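Local coordinates for protein malate dehydrogenase (Entamoeba histolytica, PDB 3I0P) that probably catalyses the NAD-dependent interconversion of malate and oxaloacetate, at residues I140-A152 / S258-E271. Residues are numbered along the deposited sequence; the frame is centred on the assembly and turned at random.
With NAD (nicotinamide-adenine-dinucleotide), chain B.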
loop_
_atom_site.group_PDB
_atom_site.type_symbol
_atom_site.label_atom_id
_atom_site.label_comp_id
_atom_site.label_asym_id
_atom_site.label_seq_id
_atom_site.Cartn_x
_atom_site.Cartn_y
_atom_site.Cartn_z
ATOM N N ILE A 140 12.816 6.824 -4.684
ATOM C CA ILE A 140 11.619 6.007 -4.560
ATOM C C ILE A 140 10.465 6.962 -4.798
ATOM O O ILE A 140 10.428 8.028 -4.188
ATOM C CB ILE A 140 11.504 5.385 -3.148
ATOM C CG1 ILE A 140 12.588 4.317 -2.940
ATOM C CG2 ILE A 140 10.127 4.770 -2.929
ATOM C CD1 ILE A 140 13.023 4.109 -1.476
ATOM N N GLY A 141 9.544 6.604 -5.688
ATOM C CA GLY A 141 8.375 7.439 -5.962
ATOM C C GLY A 141 7.048 6.770 -5.666
ATOM O O GLY A 141 6.744 5.702 -6.195
ATOM N N ILE A 142 6.259 7.402 -4.813
ATOM C CA ILE A 142 4.962 6.874 -4.409
ATOM C C ILE A 142 3.915 7.926 -4.740
ATOM O O ILE A 142 4.087 9.105 -4.419
ATOM C CB ILE A 142 4.920 6.532 -2.890
ATOM C CG1 ILE A 142 6.017 5.513 -2.532
ATOM C CG2 ILE A 142 3.529 6.035 -2.491
ATOM C CD1 ILE A 142 6.267 5.337 -1.036
ATOM N N CYS A 143 2.839 7.514 -5.395
ATOM C CA CYS A 143 1.840 8.466 -5.829
ATOM C C CYS A 143 0.493 7.793 -6.030
ATOM O O CYS A 143 0.399 6.564 -6.012
ATOM C CB CYS A 143 2.311 9.185 -7.099
ATOM S SG CYS A 143 1.969 8.353 -8.645
ATOM N N GLY A 144 -0.548 8.606 -6.196
ATOM C CA GLY A 144 -1.909 8.107 -6.355
ATOM C C GLY A 144 -2.890 9.232 -6.633
ATOM O O GLY A 144 -2.524 10.413 -6.642
ATOM N N THR A 145 -4.143 8.859 -6.865
ATOM C CA THR A 145 -5.191 9.807 -7.209
ATOM C C THR A 145 -6.498 9.239 -6.703
ATOM O O THR A 145 -6.630 8.026 -6.600
ATOM C CB THR A 145 -5.274 10.043 -8.760
ATOM O OG1 THR A 145 -6.220 11.080 -9.047
ATOM C CG2 THR A 145 -5.683 8.782 -9.509
ATOM N N ASN A 146 -7.455 10.093 -6.354
ATOM C CA ASN A 146 -8.814 9.597 -6.188
ATOM C C ASN A 146 -9.563 9.673 -7.517
ATOM O O ASN A 146 -9.036 10.209 -8.496
ATOM C CB ASN A 146 -9.569 10.249 -5.014
ATOM C CG ASN A 146 -9.670 11.777 -5.105
ATOM O OD1 ASN A 146 -9.240 12.417 -6.077
ATOM N ND2 ASN A 146 -10.258 12.368 -4.063
ATOM N N ALA A 147 -10.761 9.101 -7.563
ATOM C CA ALA A 147 -11.567 9.061 -8.774
ATOM C C ALA A 147 -13.035 8.967 -8.376
ATOM O O ALA A 147 -13.337 8.761 -7.200
ATOM C CB ALA A 147 -11.162 7.874 -9.639
ATOM N N ARG A 148 -13.946 9.128 -9.338
ATOM C CA ARG A 148 -15.382 9.041 -9.057
ATOM C C ARG A 148 -15.767 7.686 -8.459
ATOM O O ARG A 148 -15.175 6.659 -8.800
ATOM C CB ARG A 148 -16.217 9.329 -10.312
ATOM C CG ARG A 148 -16.259 8.210 -11.344
ATOM C CD ARG A 148 -17.155 8.575 -12.523
ATOM N NE ARG A 148 -18.579 8.567 -12.171
ATOM C CZ ARG A 148 -19.577 8.674 -13.054
ATOM N NH1 ARG A 148 -19.317 8.800 -14.355
ATOM N NH2 ARG A 148 -20.842 8.655 -12.631
ATOM N N SER A 149 -16.748 7.701 -7.561
ATOM C CA SER A 149 -17.242 6.494 -6.904
ATOM C C SER A 149 -17.565 5.360 -7.882
ATOM O O SER A 149 -18.350 5.529 -8.825
ATOM C CB SER A 149 -18.471 6.825 -6.063
ATOM O OG SER A 149 -18.213 7.948 -5.247
ATOM N N SER A 150 -16.942 4.212 -7.642
ATOM C CA SER A 150 -17.197 2.993 -8.399
ATOM C C SER A 150 -17.051 1.744 -7.523
ATOM O O SER A 150 -17.514 0.664 -7.896
ATOM C CB SER A 150 -16.230 2.900 -9.585
ATOM O OG SER A 150 -14.907 2.610 -9.147
ATOM N N VAL A 151 -16.400 1.900 -6.368
ATOM C CA VAL A 151 -16.031 0.777 -5.504
ATOM C C VAL A 151 -16.805 0.791 -4.173
ATOM O O VAL A 151 -16.923 1.839 -3.519
ATOM C CB VAL A 151 -14.476 0.741 -5.254
ATOM C CG1 VAL A 151 -14.059 -0.449 -4.384
ATOM C CG2 VAL A 151 -13.711 0.731 -6.572
ATOM N N ALA A 152 -17.326 -0.375 -3.784
ATOM C CA ALA A 152 -18.025 -0.524 -2.506
ATOM C C ALA A 152 -17.067 -0.840 -1.371
ATOM O O ALA A 152 -16.174 -1.682 -1.520
ATOM C CB ALA A 152 -19.082 -1.607 -2.592
ATOM N N SER A 258 -5.004 11.820 -1.232
ATOM C CA SER A 258 -5.322 12.581 -2.444
ATOM C C SER A 258 -6.176 13.804 -2.158
ATOM O O SER A 258 -5.972 14.833 -2.791
ATOM C CB SER A 258 -5.984 11.696 -3.502
ATOM O OG SER A 258 -5.128 10.609 -3.820
ATOM N N SER A 259 -7.098 13.708 -1.190
ATOM C CA SER A 259 -8.041 14.812 -0.904
ATOM C C SER A 259 -7.818 15.627 0.387
ATOM O O SER A 259 -8.023 16.841 0.397
ATOM C CB SER A 259 -9.486 14.313 -0.957
ATOM O OG SER A 259 -9.688 13.237 -0.064
ATOM N N CYS A 260 -7.396 14.975 1.465
ATOM C CA CYS A 260 -7.420 15.619 2.779
ATOM C C CYS A 260 -6.322 16.636 2.995
ATOM O O CYS A 260 -6.495 17.585 3.766
ATOM C CB CYS A 260 -7.412 14.580 3.893
ATOM S SG CYS A 260 -8.982 13.728 4.006
ATOM N N LEU A 261 -5.194 16.444 2.319
ATOM C CA LEU A 261 -4.072 17.358 2.463
ATOM C C LEU A 261 -4.194 18.577 1.542
ATOM O O LEU A 261 -3.797 19.670 1.911
ATOM C CB LEU A 261 -2.741 16.615 2.287
ATOM C CG LEU A 261 -2.415 15.573 3.377
ATOM C CD1 LEU A 261 -1.355 14.586 2.923
ATOM C CD2 LEU A 261 -2.001 16.222 4.694
ATOM N N SER A 262 -4.778 18.396 0.368
ATOM C CA SER A 262 -4.948 19.481 -0.601
ATOM C C SER A 262 -6.342 20.146 -0.590
ATOM O O SER A 262 -6.545 21.146 -1.284
ATOM C CB SER A 262 -4.679 18.945 -2.009
ATOM O OG SER A 262 -5.601 17.909 -2.330
ATOM N N ILE A 263 -7.283 19.593 0.183
ATOM C CA ILE A 263 -8.709 19.994 0.172
ATOM C C ILE A 263 -9.394 19.795 -1.201
ATOM O O ILE A 263 -9.968 20.729 -1.774
ATOM C CB ILE A 263 -8.984 21.432 0.736
ATOM C CG1 ILE A 263 -7.992 21.807 1.847
ATOM C CG2 ILE A 263 -10.406 21.519 1.269
ATOM C CD1 ILE A 263 -8.079 23.274 2.304
ATOM N N ALA A 264 -9.338 18.569 -1.711
ATOM C CA ALA A 264 -9.977 18.210 -2.982
ATOM C C ALA A 264 -11.294 17.526 -2.711
ATOM O O ALA A 264 -11.521 17.049 -1.598
ATOM C CB ALA A 264 -9.072 17.277 -3.794
ATOM N N ASN A 265 -12.155 17.467 -3.726
ATOM C CA ASN A 265 -13.357 16.642 -3.663
ATOM C C ASN A 265 -13.005 15.201 -3.309
ATOM O O ASN A 265 -11.991 14.659 -3.777
ATOM C CB ASN A 265 -14.108 16.672 -4.994
ATOM C CG ASN A 265 -14.547 18.070 -5.392
ATOM O OD1 ASN A 265 -14.928 18.886 -4.548
ATOM N ND2 ASN A 265 -14.489 18.358 -6.682
ATOM N N PHE A 266 -13.837 14.587 -2.479
ATOM C CA PHE A 266 -13.629 13.197 -2.073
ATOM C C PHE A 266 -14.901 12.382 -2.251
ATOM O O PHE A 266 -16.010 12.925 -2.156
ATOM C CB PHE A 266 -13.121 13.114 -0.621
ATOM C CG PHE A 266 -13.973 13.860 0.360
ATOM C CD1 PHE A 266 -13.700 15.194 0.667
ATOM C CD2 PHE A 266 -15.057 13.242 0.976
ATOM C CE1 PHE A 266 -14.502 15.898 1.578
ATOM C CE2 PHE A 266 -15.854 13.937 1.887
ATOM C CZ PHE A 266 -15.575 15.264 2.186
ATOM N N LEU A 267 -14.731 11.086 -2.524
ATOM C CA LEU A 267 -15.849 10.143 -2.622
ATOM C C LEU A 267 -16.964 10.638 -3.558
ATOM O O LEU A 267 -16.685 11.148 -4.638
ATOM C CB LEU A 267 -16.394 9.815 -1.219
ATOM C CG LEU A 267 -15.389 9.370 -0.145
ATOM C CD1 LEU A 267 -15.974 9.500 1.250
ATOM C CD2 LEU A 267 -14.858 7.963 -0.369
ATOM N N ASN A 268 -18.216 10.488 -3.129
ATOM C CA ASN A 268 -19.402 10.936 -3.877
ATOM C C ASN A 268 -19.378 12.397 -4.359
ATOM O O ASN A 268 -20.062 12.731 -5.319
ATOM C CB ASN A 268 -20.686 10.664 -3.069
ATOM C CG ASN A 268 -20.756 11.480 -1.766
ATOM O OD1 ASN A 268 -19.821 11.479 -0.954
ATOM N ND2 ASN A 268 -21.873 12.171 -1.563
ATOM N N HIS A 269 -18.597 13.258 -3.705
ATOM C CA HIS A 269 -18.529 14.676 -4.088
ATOM C C HIS A 269 -17.906 14.916 -5.458
ATOM O O HIS A 269 -18.172 15.934 -6.081
ATOM C CB HIS A 269 -17.798 15.509 -3.038
ATOM C CG HIS A 269 -18.442 15.473 -1.687
ATOM N ND1 HIS A 269 -19.399 16.383 -1.293
ATOM C CD2 HIS A 269 -18.261 14.636 -0.637
ATOM C CE1 HIS A 269 -19.778 16.110 -0.056
ATOM N NE2 HIS A 269 -19.103 15.056 0.364
ATOM N N ILE A 270 -17.072 13.998 -5.932
ATOM C CA ILE A 270 -16.477 14.161 -7.256
ATOM C C ILE A 270 -17.581 14.230 -8.328
ATOM O O ILE A 270 -17.677 15.223 -9.055
ATOM C CB ILE A 270 -15.402 13.077 -7.577
ATOM C CG1 ILE A 270 -14.208 13.212 -6.627
ATOM C CG2 ILE A 270 -14.927 13.216 -9.019
ATOM C CD1 ILE A 270 -13.328 11.986 -6.505
ATOM N N GLU A 271 -18.416 13.190 -8.392
ATOM C CA GLU A 271 -19.523 13.124 -9.337
ATOM C C GLU A 271 -20.573 14.210 -9.085
ATOM O O GLU A 271 -21.038 14.867 -10.027
ATOM C CB GLU A 271 -20.154 11.730 -9.317
ATOM C CG GLU A 271 -21.463 11.578 -10.107
ATOM C CD GLU A 271 -21.328 11.902 -11.595
ATOM O OE1 GLU A 271 -20.255 11.633 -12.189
ATOM O OE2 GLU A 271 -22.310 12.415 -12.175
HETATM P PA NAD B . -3.125 -4.523 -13.158
HETATM O O1A NAD B . -2.950 -4.565 -14.657
HETATM O O2A NAD B . -4.053 -5.506 -12.520
HETATM O O5B NAD B . -1.653 -4.687 -12.530
HETATM C C5B NAD B . -0.574 -3.862 -13.004
HETATM C C4B NAD B . 0.647 -3.902 -12.074
HETATM O O4B NAD B . 0.877 -5.216 -11.549
HETATM C C3B NAD B . 1.931 -3.535 -12.790
HETATM O O3B NAD B . 2.813 -2.909 -11.844
HETATM C C2B NAD B . 2.495 -4.870 -13.226
HETATM O O2B NAD B . 3.913 -4.818 -13.379
HETATM C C1B NAD B . 2.105 -5.756 -12.061
HETATM N N9A NAD B . 1.923 -7.198 -12.401
HETATM C C8A NAD B . 1.017 -7.725 -13.238
HETATM N N7A NAD B . 1.166 -9.067 -13.237
HETATM C C5A NAD B . 2.169 -9.379 -12.382
HETATM C C6A NAD B . 2.771 -10.571 -11.966
HETATM N N6A NAD B . 2.363 -11.769 -12.449
HETATM N N1A NAD B . 3.789 -10.532 -11.073
HETATM C C2A NAD B . 4.223 -9.364 -10.579
HETATM N N3A NAD B . 3.660 -8.208 -10.957
HETATM C C4A NAD B . 2.636 -8.190 -11.857
HETATM O O3 NAD B . -3.495 -3.020 -12.659
HETATM P PN NAD B . -4.873 -2.183 -12.885
HETATM O O1N NAD B . -5.497 -1.977 -11.526
HETATM O O2N NAD B . -5.676 -2.781 -14.013
HETATM O O5D NAD B . -4.361 -0.754 -13.397
HETATM C C5D NAD B . -3.989 -0.549 -14.763
HETATM C C4D NAD B . -3.695 0.927 -15.018
HETATM O O4D NAD B . -4.871 1.715 -14.816
HETATM C C3D NAD B . -2.640 1.479 -14.068
HETATM O O3D NAD B . -1.592 2.055 -14.860
HETATM C C2D NAD B . -3.368 2.508 -13.203
HETATM O O2D NAD B . -2.606 3.675 -12.848
HETATM C C1D NAD B . -4.517 2.905 -14.102
HETATM N N1N NAD B . -5.634 3.469 -13.348
HETATM C C2N NAD B . -5.795 4.811 -13.353
HETATM C C3N NAD B . -6.850 5.396 -12.647
HETATM C C7N NAD B . -7.044 6.886 -12.638
HETATM O O7N NAD B . -7.984 7.357 -12.010
HETATM N N7N NAD B . -6.194 7.660 -13.310
HETATM C C4N NAD B . -7.733 4.575 -11.941
HETATM C C5N NAD B . -7.538 3.190 -11.946
HETATM C C6N NAD B . -6.471 2.657 -12.668
#
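With chi1 at 58°, the Asn146 side chain swings between its own backbone N and carbonyl carbon and drops its amide into the loop that follows helix 244-259; bends in Glu271 at chi2 (59°) and in Arg148 at chi3 (-72°) lay carboxylate alongside guanidinium. Asn146 ND2 donates to Asn265 O at 2.9 Å; the bond is bent and lies in the carbonyl plane, while the acceptor sits tilted out of the Asn146 amide plane. Glu255 takes a second bond from ND2 and Gly283 N donates to OD1, so the buried amide is gripped at both ends and its rotation fixed. Ile270 reaches across this group: its CD1 packs 3.9 Å from Asn146 CG and also against the backbone of Ala147. Ser258 backs the same residue, its CB 4.0 Å from Asn146 CG, while its hydroxyl hydrogen-bonds to Val254 O. Glu271 OE1 lies above one guanidinium face of Arg148, displaced toward its rim, 3.1 Å from NH2; this salt bridge is electrostatic, not a directed hydrogen bond. Ser149 OG lies against the Leu267-Asn268 peptide within a type II' turn but hydrogen-bonds to Ile160 O. Thr145 CG2 lies 3.7 Å from NAD O7N. The contact joins the loop leaving strand 139-145 to the end of helix 244-259, the linker after it and the first turn of helix 269-277, beside strand 282-290, whose Leu282 touches both Asn146 and Ile270.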